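YfhH hypothetical protein (Bacillus subtilis, PDB 1SF9) is of unknown function but is a putative transcriptional regulator that forms a homodimer. Local coordinates at residues 80-85 / 95-100; 103-108 / 119-124. One frame throughout, in Å; residues are numbered along the deposited sequence.

Both contacts belong to one small antiparallel sheet and follow each other in series along the chain, with centres about 8 Å apart. Interaction 1 brings segment 80-85, with its turn from Ser81 to Glu84, onto strand 94-101; interaction 2 joins the next strand, 104-109, to 115-120. The two meet at a classic beta bulge, where Ser98 and Tyr99 both face Trp106: probable hydrogen bonds run from Ser98 N to Trp106 O (2.6 Å) and from Trp106 N to Tyr99 O (2.8 Å). Phe95, Ile97, Leu119 and Leu124 share the apolar side between them. A bound platinum ion lies about 7 Å from the side chain of Phe104, in interaction 2.

Interaction 1: residues 80-85 / 95-100; sequences YSPGET and FTISYL
A type II beta turn from Ser81 to Glu84 leads into strand 85-88, and its second half, with Thr85, pairs with strand 94-101 at Thr96 and Ile97. Proline suits the second position of such a turn, because its ring already fixes phi near the value needed; Gly83 takes the third, where the positive phi of 96° would jam a side chain against the preceding carbonyl. Ile97 is gripped through both its backbone groups. Gly83 N donates to Ile97 O at 2.8 Å, reaching it from a direction tilted out of the carbonyl plane, while Ile97 N makes a straighter approach to Glu84 O at 3.0 Å. One step on, Thr85 and Thr96 form a non-hydrogen-bonded antiparallel pair whose side chains cross at a slant on the same face. In both threonines OG1 stands beside the backbone N (chi1 -59° and -58°), which brings the two hydroxyls together in a 2.7 Å hydrogen bond that either could donate. On the apolar side, Ile97 extends CD1 to Tyr80 CB at 4.0 Å, and its CG2 rests over Pro82 CA at 3.8 Å. Leu100 sets CD1 3.5 Å from Tyr80 O. Backbone bonds thus set the register, the hydroxyl pair adds a side-chain link near the surface, and the buried isoleucine gives Tyr80 and Pro82 an apolar surface to pack on.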
ATOM      1  N   TYR A  80      13.449   3.133   5.153  1.00 12.57           N
ATOM      2  CA  TYR A  80      13.076   1.836   5.703  1.00 14.49           C
ATOM      3  C   TYR A  80      14.308   0.962   5.637  1.00 14.52           C
ATOM      4  O   TYR A  80      15.054   0.987   4.654  1.00 18.50           O
ATOM      5  CB  TYR A  80      11.919   1.280   4.957  1.00 12.23           C
ATOM      6  CG  TYR A  80      10.742   2.213   5.122  1.00 11.37           C
ATOM      7  CD1 TYR A  80       9.832   1.997   6.154  1.00 11.65           C
ATOM      8  CD2 TYR A  80      10.581   3.287   4.244  1.00  9.40           C
ATOM      9  CE1 TYR A  80       8.760   2.870   6.327  1.00 14.27           C
ATOM     10  CE2 TYR A  80       9.511   4.165   4.417  1.00 13.66           C
ATOM     11  CZ  TYR A  80       8.602   3.959   5.463  1.00 12.34           C
ATOM     12  OH  TYR A  80       7.570   4.823   5.645  1.00 15.04           O
ATOM     13  N   SER A  81      14.536   0.175   6.679  1.00 12.10           N
ATOM     14  CA  SER A  81      15.749  -0.607   6.713  1.00 12.30           C
ATOM     15  C   SER A  81      15.642  -2.107   6.769  1.00  9.73           C
ATOM     16  O   SER A  81      14.946  -2.622   7.614  1.00  8.80           O
ATOM     17  CB  SER A  81      16.590  -0.208   7.938  1.00 15.10           C
ATOM     18  OG  SER A  81      16.849   1.176   7.972  1.00 18.05           O
ATOM     19  N   PRO A  82      16.333  -2.822   5.867  1.00  9.29           N
ATOM     20  CA  PRO A  82      16.291  -4.282   5.913  1.00  8.48           C
ATOM     21  C   PRO A  82      16.830  -4.683   7.307  1.00  8.65           C
ATOM     22  O   PRO A  82      17.810  -4.104   7.804  1.00 10.19           O
ATOM     23  CB  PRO A  82      17.244  -4.684   4.788  1.00 10.28           C
ATOM     24  CG  PRO A  82      17.006  -3.627   3.766  1.00  8.81           C
ATOM     25  CD  PRO A  82      16.861  -2.349   4.571  1.00  9.79           C
ATOM     26  N   GLY A  83      16.179  -5.643   7.942  1.00  7.89           N
ATOM     27  CA  GLY A  83      16.617  -6.086   9.247  1.00  7.88           C
ATOM     28  C   GLY A  83      15.890  -5.441  10.395  1.00  9.34           C
ATOM     29  O   GLY A  83      15.972  -5.935  11.529  1.00 10.50           O
ATOM     30  N   GLU A  84      15.202  -4.334  10.123  0.70  7.62           N
ATOM     31  CA  GLU A  84      14.437  -3.632  11.151  0.70  7.49           C
ATOM     32  C   GLU A  84      13.015  -4.199  11.181  0.70  8.51           C
ATOM     33  O   GLU A  84      12.511  -4.700  10.175  0.70  6.45           O
ATOM     34  CB  GLU A  84      14.401  -2.120  10.870  0.70  9.05           C
ATOM     35  CG  GLU A  84      13.717  -1.317  12.002  0.70 13.48           C
ATOM     36  CD  GLU A  84      13.857   0.200  11.858  0.70 18.17           C
ATOM     37  OE1 GLU A  84      14.914   0.663  11.385  0.70 18.59           O
ATOM     38  OE2 GLU A  84      12.911   0.921  12.240  0.70 19.92           O
ATOM     39  N   THR A  85      12.378  -4.112  12.346  1.00  8.19           N
ATOM     40  CA  THR A  85      11.023  -4.617  12.531  1.00  7.29           C
ATOM     41  C   THR A  85      10.074  -3.450  12.835  1.00  6.62           C
ATOM     42  O   THR A  85      10.391  -2.551  13.624  1.00  8.83           O
ATOM     43  CB  THR A  85      11.017  -5.656  13.663  1.00  6.35           C
ATOM     44  OG1 THR A  85      11.911  -6.720  13.304  1.00  8.93           O
ATOM     45  CG2 THR A  85       9.610  -6.233  13.863  1.00  7.76           C
ATOM     46  N   PHE A  95       6.423  -6.711  11.550  1.00  5.71           N
ATOM     47  CA  PHE A  95       6.952  -7.160  10.273  1.00  6.14           C
ATOM     48  C   PHE A  95       8.423  -6.793  10.168  1.00  4.90           C
ATOM     49  O   PHE A  95       8.796  -5.634  10.302  1.00  5.67           O
ATOM     50  CB  PHE A  95       6.145  -6.457   9.176  1.00  5.50           C
ATOM     51  CG  PHE A  95       6.501  -6.870   7.772  1.00  4.73           C
ATOM     52  CD1 PHE A  95       7.371  -6.110   7.012  1.00  4.74           C
ATOM     53  CD2 PHE A  95       5.896  -7.985   7.185  1.00  4.33           C
ATOM     54  CE1 PHE A  95       7.631  -6.451   5.684  1.00  8.53           C
ATOM     55  CE2 PHE A  95       6.156  -8.329   5.852  1.00  5.84           C
ATOM     56  CZ  PHE A  95       7.016  -7.559   5.104  1.00  6.18           C
ATOM     57  N   THR A  96       9.241  -7.793   9.914  1.00  4.33           N
ATOM     58  CA  THR A  96      10.674  -7.595   9.750  1.00  4.90           C
ATOM     59  C   THR A  96      10.983  -7.520   8.259  1.00  3.66           C
ATOM     60  O   THR A  96      10.605  -8.399   7.488  1.00  6.33           O
ATOM     61  CB  THR A  96      11.436  -8.764  10.397  1.00  5.30           C
ATOM     62  OG1 THR A  96      11.077  -8.832  11.796  1.00  5.15           O
ATOM     63  CG2 THR A  96      12.946  -8.586  10.223  1.00  6.91           C
ATOM     64  N   ILE A  97      11.686  -6.467   7.852  1.00  4.21           N
ATOM     65  CA  ILE A  97      12.008  -6.298   6.442  1.00  5.49           C
ATOM     66  C   ILE A  97      13.207  -7.151   5.998  1.00  6.38           C
ATOM     67  O   ILE A  97      14.231  -7.183   6.671  1.00  7.64           O
ATOM     68  CB  ILE A  97      12.344  -4.831   6.139  1.00  5.35           C
ATOM     69  CG1 ILE A  97      11.115  -3.966   6.423  1.00  3.79           C
ATOM     70  CG2 ILE A  97      12.764  -4.655   4.648  1.00  6.48           C
ATOM     71  CD1 ILE A  97      11.287  -2.498   5.940  1.00  7.23           C
ATOM     72  N   SER A  98      13.061  -7.842   4.872  1.00  5.24           N
ATOM     73  CA  SER A  98      14.152  -8.639   4.305  1.00  8.62           C
ATOM     74  C   SER A  98      14.855  -7.738   3.286  1.00  6.30           C
ATOM     75  O   SER A  98      16.096  -7.640   3.246  1.00  7.51           O
ATOM     76  CB  SER A  98      13.630  -9.903   3.627  1.00  9.32           C
ATOM     77  OG  SER A  98      13.096 -10.806   4.601  1.00  9.38           O
ATOM     78  N   TYR A  99      14.053  -7.115   2.420  1.00  5.05           N
ATOM     79  CA  TYR A  99      14.596  -6.180   1.440  1.00  4.46           C
ATOM     80  C   TYR A  99      13.496  -5.308   0.865  1.00  6.16           C
ATOM     81  O   TYR A  99      12.294  -5.542   1.078  1.00  6.58           O
ATOM     82  CB  TYR A  99      15.330  -6.900   0.276  1.00  4.55           C
ATOM     83  CG  TYR A  99      14.450  -7.802  -0.546  1.00  6.51           C
ATOM     84  CD1 TYR A  99      13.788  -7.326  -1.682  1.00  8.38           C
ATOM     85  CD2 TYR A  99      14.247  -9.123  -0.171  1.00  8.06           C
ATOM     86  CE1 TYR A  99      12.942  -8.167  -2.427  1.00 10.73           C
ATOM     87  CE2 TYR A  99      13.393  -9.960  -0.909  1.00  9.68           C
ATOM     88  CZ  TYR A  99      12.755  -9.468  -2.029  1.00 11.57           C
ATOM     89  OH  TYR A  99      11.921 -10.310  -2.745  1.00 14.96           O
ATOM     90  N   LEU A 100      13.904  -4.275   0.149  1.00  6.60           N
ATOM     91  CA  LEU A 100      12.943  -3.364  -0.461  1.00  8.83           C
ATOM     92  C   LEU A 100      12.970  -3.518  -1.973  1.00  9.15           C
ATOM     93  O   LEU A 100      14.010  -3.859  -2.550  1.00  9.99           O
ATOM     94  CB  LEU A 100      13.299  -1.914  -0.127  1.00  8.20           C
ATOM     95  CG  LEU A 100      13.375  -1.542   1.364  1.00 12.63           C
ATOM     96  CD1 LEU A 100      13.997  -0.180   1.516  1.00 19.23           C
ATOM     97  CD2 LEU A 100      11.977  -1.566   1.947  1.00 11.99           C
TER

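Interaction 2: residues 103-108 / 119-124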
ATOM      1  N   VAL A 103       8.007   0.257  -4.145  1.00  7.14           N
ATOM      2  CA  VAL A 103       7.426   0.842  -2.938  1.00  6.30           C
ATOM      3  C   VAL A 103       7.012  -0.242  -1.939  1.00  5.65           C
ATOM      4  O   VAL A 103       6.268   0.024  -1.001  1.00  6.25           O
ATOM      5  CB  VAL A 103       6.195   1.755  -3.261  1.00  7.90           C
ATOM      6  CG1 VAL A 103       6.635   2.876  -4.213  1.00 12.31           C
ATOM      7  CG2 VAL A 103       5.067   0.959  -3.860  1.00  7.85           C
ATOM      8  N   PHE A 104       7.519  -1.453  -2.131  1.00  6.29           N
ATOM      9  CA  PHE A 104       7.173  -2.533  -1.205  1.00  6.55           C
ATOM     10  C   PHE A 104       8.335  -2.989  -0.360  1.00  6.22           C
ATOM     11  O   PHE A 104       9.512  -2.852  -0.721  1.00  7.17           O
ATOM     12  CB  PHE A 104       6.641  -3.756  -1.970  1.00  7.54           C
ATOM     13  CG  PHE A 104       5.299  -3.534  -2.610  1.00  9.88           C
ATOM     14  CD1 PHE A 104       4.141  -3.785  -1.890  1.00  8.41           C
ATOM     15  CD2 PHE A 104       5.201  -3.013  -3.907  1.00 12.97           C
ATOM     16  CE1 PHE A 104       2.866  -3.508  -2.457  1.00 14.03           C
ATOM     17  CE2 PHE A 104       3.942  -2.737  -4.478  1.00 14.13           C
ATOM     18  CZ  PHE A 104       2.784  -2.983  -3.746  1.00 14.14           C
ATOM     19  N   ALA A 105       7.988  -3.504   0.808  1.00  3.29           N
ATOM     20  CA  ALA A 105       8.985  -4.096   1.664  1.00  4.87           C
ATOM     21  C   ALA A 105       8.662  -5.596   1.650  1.00  4.91           C
ATOM     22  O   ALA A 105       7.539  -6.017   1.946  1.00  5.68           O
ATOM     23  CB  ALA A 105       8.876  -3.550   3.082  1.00  4.44           C
ATOM     24  N   TRP A 106       9.654  -6.392   1.271  1.00  3.88           N
ATOM     25  CA  TRP A 106       9.504  -7.842   1.294  1.00  6.26           C
ATOM     26  C   TRP A 106      10.083  -8.288   2.629  1.00  5.17           C
ATOM     27  O   TRP A 106      11.166  -7.839   3.026  1.00  6.52           O
ATOM     28  CB  TRP A 106      10.271  -8.477   0.141  1.00  4.90           C
ATOM     29  CG  TRP A 106       9.564  -8.279  -1.154  1.00  5.99           C
ATOM     30  CD1 TRP A 106       9.635  -7.191  -1.967  1.00  8.28           C
ATOM     31  CD2 TRP A 106       8.611  -9.169  -1.750  1.00  9.89           C
ATOM     32  NE1 TRP A 106       8.777  -7.345  -3.048  1.00 10.07           N
ATOM     33  CE2 TRP A 106       8.141  -8.551  -2.931  1.00  9.24           C
ATOM     34  CE3 TRP A 106       8.111 -10.424  -1.396  1.00  9.05           C
ATOM     35  CZ2 TRP A 106       7.193  -9.152  -3.773  1.00 10.64           C
ATOM     36  CZ3 TRP A 106       7.162 -11.030  -2.238  1.00 13.01           C
ATOM     37  CH2 TRP A 106       6.718 -10.389  -3.406  1.00 12.77           C
ATOM     38  N   GLY A 107       9.361  -9.158   3.325  1.00  3.86           N
ATOM     39  CA  GLY A 107       9.844  -9.589   4.627  1.00  4.83           C
ATOM     40  C   GLY A 107       8.880 -10.601   5.200  1.00  5.78           C
ATOM     41  O   GLY A 107       8.266 -11.352   4.457  1.00  7.82           O
ATOM     42  N   TYR A 108       8.757 -10.642   6.518  1.00  3.58           N
ATOM     43  CA  TYR A 108       7.837 -11.585   7.133  1.00  4.80           C
ATOM     44  C   TYR A 108       7.281 -11.057   8.453  1.00  5.80           C
ATOM     45  O   TYR A 108       7.882 -10.225   9.147  1.00  5.15           O
ATOM     46  CB  TYR A 108       8.535 -12.934   7.421  1.00  5.54           C
ATOM     47  CG  TYR A 108       9.766 -12.791   8.276  1.00  6.52           C
ATOM     48  CD1 TYR A 108      11.003 -12.479   7.695  1.00  2.00           C
ATOM     49  CD2 TYR A 108       9.683 -12.900   9.673  1.00  3.09           C
ATOM     50  CE1 TYR A 108      12.151 -12.271   8.491  1.00  5.86           C
ATOM     51  CE2 TYR A 108      10.816 -12.696  10.474  1.00  6.98           C
ATOM     52  CZ  TYR A 108      12.040 -12.388   9.879  1.00  5.32           C
ATOM     53  OH  TYR A 108      13.166 -12.231  10.667  1.00  7.66           O
ATOM     54  N   LEU A 119       4.592  -6.052   1.637  1.00  4.66           N
ATOM     55  CA  LEU A 119       3.659  -5.011   2.110  1.00  4.57           C
ATOM     56  C   LEU A 119       4.110  -3.645   1.623  1.00  4.55           C
ATOM     57  O   LEU A 119       5.312  -3.371   1.518  1.00  5.93           O
ATOM     58  CB  LEU A 119       3.616  -4.929   3.640  1.00  6.29           C
ATOM     59  CG  LEU A 119       3.022  -6.120   4.387  1.00  7.80           C
ATOM     60  CD1 LEU A 119       3.263  -5.944   5.893  1.00  9.90           C
ATOM     61  CD2 LEU A 119       1.536  -6.200   4.088  1.00 11.13           C
ATOM     62  N   PRO A 120       3.152  -2.747   1.317  0.60  6.10           N
ATOM     63  CA  PRO A 120       3.548  -1.408   0.854  0.60  5.83           C
ATOM     64  C   PRO A 120       4.233  -0.696   2.020  0.60  6.29           C
ATOM     65  O   PRO A 120       3.831  -0.869   3.165  0.60  6.56           O
ATOM     66  CB  PRO A 120       2.222  -0.745   0.515  0.60  6.59           C
ATOM     67  CG  PRO A 120       1.289  -1.905   0.231  0.60  8.13           C
ATOM     68  CD  PRO A 120       1.689  -2.909   1.286  0.60  6.32           C
ATOM     69  N   ILE A 121       5.261   0.104   1.754  1.00  4.71           N
ATOM     70  CA  ILE A 121       5.941   0.768   2.858  1.00  5.22           C
ATOM     71  C   ILE A 121       5.053   1.712   3.665  1.00  4.63           C
ATOM     72  O   ILE A 121       5.354   2.023   4.804  1.00  6.15           O
ATOM     73  CB  ILE A 121       7.240   1.487   2.407  1.00  5.77           C
ATOM     74  CG1 ILE A 121       6.954   2.453   1.264  1.00  7.96           C
ATOM     75  CG2 ILE A 121       8.266   0.447   1.970  1.00  8.17           C
ATOM     76  CD1 ILE A 121       8.200   3.232   0.805  1.00  8.40           C
ATOM     77  N   SER A 122       3.931   2.132   3.089  1.00  6.11           N
ATOM     78  CA  SER A 122       3.017   3.021   3.783  1.00  6.16           C
ATOM     79  C   SER A 122       2.310   2.389   4.990  1.00  9.76           C
ATOM     80  O   SER A 122       1.725   3.117   5.785  1.00 12.47           O
ATOM     81  CB  SER A 122       1.950   3.548   2.817  1.00  6.82           C
ATOM     82  OG  SER A 122       1.422   2.471   2.079  1.00  7.53           O
ATOM     83  N   VAL A 123       2.347   1.064   5.125  1.00  7.95           N
ATOM     84  CA  VAL A 123       1.682   0.436   6.268  1.00  7.09           C
ATOM     85  C   VAL A 123       2.661   0.085   7.380  1.00  7.51           C
ATOM     86  O   VAL A 123       2.265  -0.462   8.395  1.00  9.96           O
ATOM     87  CB  VAL A 123       0.863  -0.858   5.877  1.00  6.79           C
ATOM     88  CG1 VAL A 123      -0.058  -0.566   4.696  1.00 10.05           C
ATOM     89  CG2 VAL A 123       1.771  -2.012   5.532  1.00 10.08           C
ATOM     90  N   LEU A 124       3.941   0.414   7.200  1.00  8.01           N
ATOM     91  CA  LEU A 124       4.935   0.115   8.229  1.00  7.97           C
ATOM     92  C   LEU A 124       5.151   1.299   9.159  1.00 10.72           C
ATOM     93  O   LEU A 124       5.555   2.380   8.731  1.00 12.87           O
ATOM     94  CB  LEU A 124       6.260  -0.282   7.587  1.00 10.23           C
ATOM     95  CG  LEU A 124       6.163  -1.515   6.693  1.00 10.31           C
ATOM     96  CD1 LEU A 124       7.575  -1.821   6.182  1.00 12.02           C
ATOM     97  CD2 LEU A 124       5.611  -2.734   7.453  1.00 12.19           C
TER
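Phe104 and Pro120 touch where strands 104-109 and 115-120 meet, the phenyl ring lying aslant the pyrrolidine with CE1 3.5 Å from Pro120 CG. With CG beside its own backbone N (chi1 -69°), the ring leans over the neighbouring strand, and its CD1 also rides above the Leu119-Pro120 peptide. Proline fits here because the position is a non-hydrogen-bonded one, where its missing N-H costs the sheet nothing. The bonds fall on either side of it: Ala105 N to Leu119 O at 2.8 Å, returned by Leu119 N to Ala105 O at 3.0 Å, and Ile121 N to Val103 O at 2.9 Å. Ile121 straddles that last carbonyl. Its CG1 takes the tight place between N and the carbonyl carbon (chi1 54°), bringing it to 3.4 Å from Val103 O, with CG2 close to the same oxygen. On the face away from the phenyl ring, Ala105 offers just a methyl, a shallow hollow into which Leu124 pushes CD1 to 3.8 Å while Ile121 CG2 fills its flank. The 3-10 turn 121-123 leads from one edge strand to the other, 124-126, beside 85-88, an order that recalls SH3-like barrels. Helix 57-74 meets this contact through Met69 on Phe104 and Tyr73 on Val103; Phe95 and Ile97 of strand 94-101 close round Leu124.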